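Local coordinates for Lmo0740 protein (Listeria monocytogenes, PDB 4RFA), which is probably a Crp-family transcriptional activator, built from a cyclic nucleotide-binding domain and a DNA-binding region, at residues 48-61 and 73-87. Sequence-based numbering, arbitrary orientation.
Sequences KSIFFIVEGYAAVE and SIFVLPYNVLGIDAF
Residues 49-61 and 73-82 pair antiparallel in two separate runs, F51-F52 with L82-V81 and A58-V60 with V76-I74, whose registers differ by one residue, the second ending in a classic beta bulge where S73 and I74 both face V60. I53 joins the two runs. With CG1 anti to its carbonyl carbon (chi1 -48°), this branch meets V76 CG1 at 3.5 Å, the side chains crossing at about a right angle, while CD1 runs on to L82 CD1 at 3.8 Å. V76 CG2 lies against V60 CG2. On the other side of the first run F52 and V81 lie side by side, V81 CG2 3.3 Å from F52 CE1, and F127 adds a further ring beside F52.

Between the runs the chain folds through a type II turn, L77 to N80, and L77 N donates to N80 OD1 at 2.7 Å, from above the plane of the N80 side-chain amide. The turn is tied to the other strand: Y79 N reaches I53 O at 2.6 Å, and I53 N bonds N80 O. Here P78 CD sits over one face of the Y57 ring, 4.0 Å from its centroid in a CH-pi contact, and L77 CD2 comes in at the ring's edge. Beyond G83, at positive phi (81°), the chain enters a 3-10 turn where F87 CE1 packs on I50 CD1 at 3.6 Å; F87 O is hydrogen-bonded to T130 OG1 of the second subunit. Two antiparallel runs folded on each other belong to the beta-roll of cyclic nucleotide-binding domains, and the glycine followed by a short helical turn resembles the phosphate-binding cassette of Crp relatives.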
# COMPACT_ATOMS: atom_id res chain seq x y z
N LYS A 48 9.40 -19.94 -0.63
CA LYS A 48 9.62 -18.52 -0.52
C LYS A 48 9.69 -18.12 0.96
O LYS A 48 9.30 -18.88 1.84
CB LYS A 48 8.50 -17.78 -1.25
CG LYS A 48 8.17 -18.44 -2.59
CD LYS A 48 7.60 -17.48 -3.60
CE LYS A 48 7.44 -18.19 -4.94
NZ LYS A 48 7.32 -17.19 -6.03
N SER A 49 10.19 -16.93 1.23
CA SER A 49 10.32 -16.47 2.61
C SER A 49 9.94 -15.01 2.81
O SER A 49 9.81 -14.24 1.88
CB SER A 49 11.75 -16.74 3.10
OG SER A 49 12.68 -16.64 2.05
N ILE A 50 9.74 -14.68 4.06
CA ILE A 50 9.39 -13.36 4.52
C ILE A 50 10.68 -12.77 5.14
O ILE A 50 11.47 -13.52 5.71
CB ILE A 50 8.27 -13.50 5.55
CG1 ILE A 50 7.05 -14.14 4.91
CG2 ILE A 50 7.86 -12.16 6.11
CD1 ILE A 50 6.61 -13.46 3.62
N PHE A 51 10.88 -11.46 5.03
CA PHE A 51 12.10 -10.80 5.54
C PHE A 51 11.76 -9.76 6.59
O PHE A 51 10.97 -8.90 6.35
CB PHE A 51 12.87 -10.11 4.40
CG PHE A 51 13.26 -11.04 3.31
CD1 PHE A 51 12.33 -11.46 2.37
CD2 PHE A 51 14.53 -11.53 3.24
CE1 PHE A 51 12.67 -12.38 1.39
CE2 PHE A 51 14.89 -12.44 2.26
CZ PHE A 51 13.96 -12.87 1.34
N PHE A 52 12.36 -9.84 7.77
CA PHE A 52 12.19 -8.80 8.78
C PHE A 52 13.42 -7.96 9.03
O PHE A 52 14.48 -8.49 9.40
CB PHE A 52 11.85 -9.44 10.12
CG PHE A 52 10.41 -9.66 10.28
CD1 PHE A 52 9.58 -8.60 10.59
CD2 PHE A 52 9.87 -10.92 10.08
CE1 PHE A 52 8.22 -8.79 10.72
CE2 PHE A 52 8.51 -11.12 10.21
CZ PHE A 52 7.68 -10.06 10.53
N ILE A 53 13.27 -6.65 8.91
CA ILE A 53 14.39 -5.75 9.15
C ILE A 53 14.46 -5.55 10.65
O ILE A 53 13.45 -5.22 11.28
CB ILE A 53 14.20 -4.39 8.50
CG1 ILE A 53 13.77 -4.55 7.04
CG2 ILE A 53 15.42 -3.52 8.70
CD1 ILE A 53 14.40 -5.65 6.25
N VAL A 54 15.62 -5.78 11.23
CA VAL A 54 15.78 -5.56 12.67
C VAL A 54 16.55 -4.29 12.93
O VAL A 54 16.34 -3.64 13.93
CB VAL A 54 16.41 -6.76 13.43
CG1 VAL A 54 15.61 -8.03 13.18
CG2 VAL A 54 17.84 -6.96 13.02
N GLU A 55 17.42 -3.89 12.01
CA GLU A 55 18.04 -2.58 12.17
C GLU A 55 18.46 -1.99 10.86
O GLU A 55 18.72 -2.72 9.90
CB GLU A 55 19.24 -2.68 13.13
CG GLU A 55 20.39 -3.50 12.62
CD GLU A 55 21.57 -3.59 13.62
OE1 GLU A 55 21.35 -3.89 14.82
OE2 GLU A 55 22.73 -3.39 13.18
N GLY A 56 18.54 -0.67 10.80
CA GLY A 56 18.88 0.04 9.55
C GLY A 56 17.69 0.39 8.64
O GLY A 56 16.55 0.03 8.92
N TYR A 57 18.00 1.05 7.52
CA TYR A 57 16.99 1.63 6.65
C TYR A 57 17.35 1.34 5.22
O TYR A 57 18.51 1.28 4.85
CB TYR A 57 16.90 3.16 6.87
CG TYR A 57 16.38 3.53 8.24
CD1 TYR A 57 17.22 3.67 9.33
CD2 TYR A 57 15.05 3.72 8.44
CE1 TYR A 57 16.72 4.00 10.58
CE2 TYR A 57 14.54 4.03 9.66
CZ TYR A 57 15.37 4.16 10.73
OH TYR A 57 14.81 4.49 11.94
N ALA A 58 16.35 1.09 4.42
CA ALA A 58 16.57 1.04 2.99
C ALA A 58 15.55 1.88 2.27
O ALA A 58 14.60 2.36 2.87
CB ALA A 58 16.52 -0.41 2.51
N ALA A 59 15.74 2.01 0.96
CA ALA A 59 14.80 2.72 0.08
C ALA A 59 14.39 1.86 -1.05
O ALA A 59 15.23 1.22 -1.69
CB ALA A 59 15.45 3.99 -0.48
N VAL A 60 13.09 1.88 -1.34
CA VAL A 60 12.56 1.23 -2.53
C VAL A 60 12.49 2.29 -3.67
O VAL A 60 11.81 3.31 -3.55
CB VAL A 60 11.16 0.67 -2.24
CG1 VAL A 60 10.63 -0.13 -3.40
CG2 VAL A 60 11.15 -0.17 -0.95
N GLU A 61 13.12 2.01 -4.79
CA GLU A 61 13.22 2.96 -5.90
C GLU A 61 12.26 2.68 -7.05
O GLU A 61 12.13 1.54 -7.47
CB GLU A 61 14.63 2.90 -6.48
CG GLU A 61 15.72 3.02 -5.42
CD GLU A 61 17.09 3.33 -6.01
OE1 GLU A 61 17.19 3.39 -7.27
OE2 GLU A 61 18.05 3.51 -5.22
N SER A 73 10.25 5.51 -3.72
CA SER A 73 8.80 5.35 -3.55
C SER A 73 8.48 5.30 -2.10
O SER A 73 7.49 5.84 -1.68
CB SER A 73 8.33 4.02 -4.21
OG SER A 73 8.68 4.04 -5.59
N ILE A 74 9.30 4.58 -1.33
CA ILE A 74 9.02 4.47 0.10
C ILE A 74 10.26 3.98 0.80
O ILE A 74 11.08 3.35 0.16
CB ILE A 74 7.79 3.49 0.32
CG1 ILE A 74 7.31 3.48 1.77
CG2 ILE A 74 8.12 2.11 -0.16
CD1 ILE A 74 5.92 2.82 1.93
N PHE A 75 10.39 4.25 2.10
CA PHE A 75 11.45 3.70 2.88
C PHE A 75 11.07 2.39 3.56
O PHE A 75 9.93 2.18 3.85
CB PHE A 75 11.91 4.72 3.91
CG PHE A 75 12.59 5.90 3.28
CD1 PHE A 75 13.92 5.80 2.87
CD2 PHE A 75 11.88 7.04 3.00
CE1 PHE A 75 14.55 6.86 2.22
CE2 PHE A 75 12.50 8.12 2.33
CZ PHE A 75 13.83 8.02 1.93
N VAL A 76 12.07 1.57 3.88
CA VAL A 76 11.93 0.33 4.62
C VAL A 76 12.55 0.60 5.98
O VAL A 76 13.71 0.98 6.06
CB VAL A 76 12.80 -0.72 3.93
CG1 VAL A 76 12.94 -2.00 4.77
CG2 VAL A 76 12.26 -0.96 2.55
N LEU A 77 11.77 0.39 7.03
CA LEU A 77 12.14 0.69 8.40
C LEU A 77 12.39 -0.58 9.21
O LEU A 77 11.91 -1.66 8.83
CB LEU A 77 10.99 1.46 9.08
CG LEU A 77 10.30 2.46 8.18
CD1 LEU A 77 9.11 3.13 8.85
CD2 LEU A 77 11.28 3.53 7.71
N PRO A 78 13.14 -0.46 10.32
CA PRO A 78 13.23 -1.53 11.30
C PRO A 78 11.84 -2.02 11.68
O PRO A 78 10.94 -1.20 11.86
CB PRO A 78 13.95 -0.85 12.50
CG PRO A 78 14.73 0.27 11.91
CD PRO A 78 13.79 0.77 10.80
N TYR A 79 11.66 -3.33 11.71
CA TYR A 79 10.41 -4.04 12.04
C TYR A 79 9.39 -4.15 10.92
O TYR A 79 8.32 -4.73 11.13
CB TYR A 79 9.77 -3.47 13.32
CG TYR A 79 10.79 -3.29 14.40
CD1 TYR A 79 11.51 -4.39 14.86
CD2 TYR A 79 11.09 -2.04 14.92
CE1 TYR A 79 12.48 -4.26 15.83
CE2 TYR A 79 12.07 -1.90 15.90
CZ TYR A 79 12.76 -3.02 16.35
OH TYR A 79 13.74 -2.92 17.31
N ASN A 80 9.72 -3.65 9.73
CA ASN A 80 8.94 -3.97 8.53
C ASN A 80 9.10 -5.39 8.05
O ASN A 80 10.18 -6.01 8.18
CB ASN A 80 9.32 -3.05 7.35
CG ASN A 80 8.90 -1.61 7.54
OD1 ASN A 80 9.31 -0.73 6.80
ND2 ASN A 80 8.11 -1.35 8.55
N VAL A 81 8.01 -5.95 7.54
CA VAL A 81 8.05 -7.23 6.84
C VAL A 81 8.33 -6.93 5.37
O VAL A 81 7.86 -5.93 4.91
CB VAL A 81 6.72 -8.00 6.94
CG1 VAL A 81 6.93 -9.45 6.62
CG2 VAL A 81 6.17 -7.91 8.34
N LEU A 82 9.10 -7.77 4.66
CA LEU A 82 9.45 -7.53 3.25
C LEU A 82 9.28 -8.83 2.49
O LEU A 82 9.24 -9.95 3.07
CB LEU A 82 10.91 -7.10 3.04
CG LEU A 82 11.43 -5.68 2.96
CD1 LEU A 82 12.92 -5.63 2.80
CD2 LEU A 82 10.82 -4.88 1.83
N GLY A 83 9.13 -8.65 1.19
CA GLY A 83 8.98 -9.77 0.29
C GLY A 83 7.57 -10.32 0.22
O GLY A 83 7.37 -11.44 -0.26
N ILE A 84 6.57 -9.58 0.70
CA ILE A 84 5.17 -10.07 0.60
C ILE A 84 4.72 -9.97 -0.86
O ILE A 84 3.95 -10.80 -1.35
CB ILE A 84 4.15 -9.31 1.46
CG1 ILE A 84 4.61 -9.23 2.92
CG2 ILE A 84 2.77 -9.97 1.34
CD1 ILE A 84 4.29 -10.39 3.79
N ASP A 85 5.25 -8.98 -1.55
CA ASP A 85 5.06 -8.77 -2.98
C ASP A 85 5.30 -10.00 -3.82
O ASP A 85 4.67 -10.19 -4.86
CB ASP A 85 5.98 -7.65 -3.47
CG ASP A 85 5.58 -6.30 -2.93
OD1 ASP A 85 4.41 -6.13 -2.51
OD2 ASP A 85 6.43 -5.39 -2.95
N ALA A 86 6.20 -10.85 -3.37
CA ALA A 86 6.53 -12.04 -4.12
C ALA A 86 5.43 -13.08 -4.17
O ALA A 86 5.49 -14.02 -4.97
CB ALA A 86 7.77 -12.66 -3.51
N PHE A 87 4.45 -12.94 -3.28
CA PHE A 87 3.32 -13.83 -3.28
C PHE A 87 2.23 -13.35 -4.22
O PHE A 87 1.27 -14.05 -4.45
CB PHE A 87 2.77 -13.96 -1.86
CG PHE A 87 3.69 -14.72 -0.97
CD1 PHE A 87 4.80 -14.11 -0.42
CD2 PHE A 87 3.47 -16.07 -0.74
CE1 PHE A 87 5.67 -14.82 0.37
CE2 PHE A 87 4.33 -16.79 0.06
CZ PHE A 87 5.43 -16.17 0.62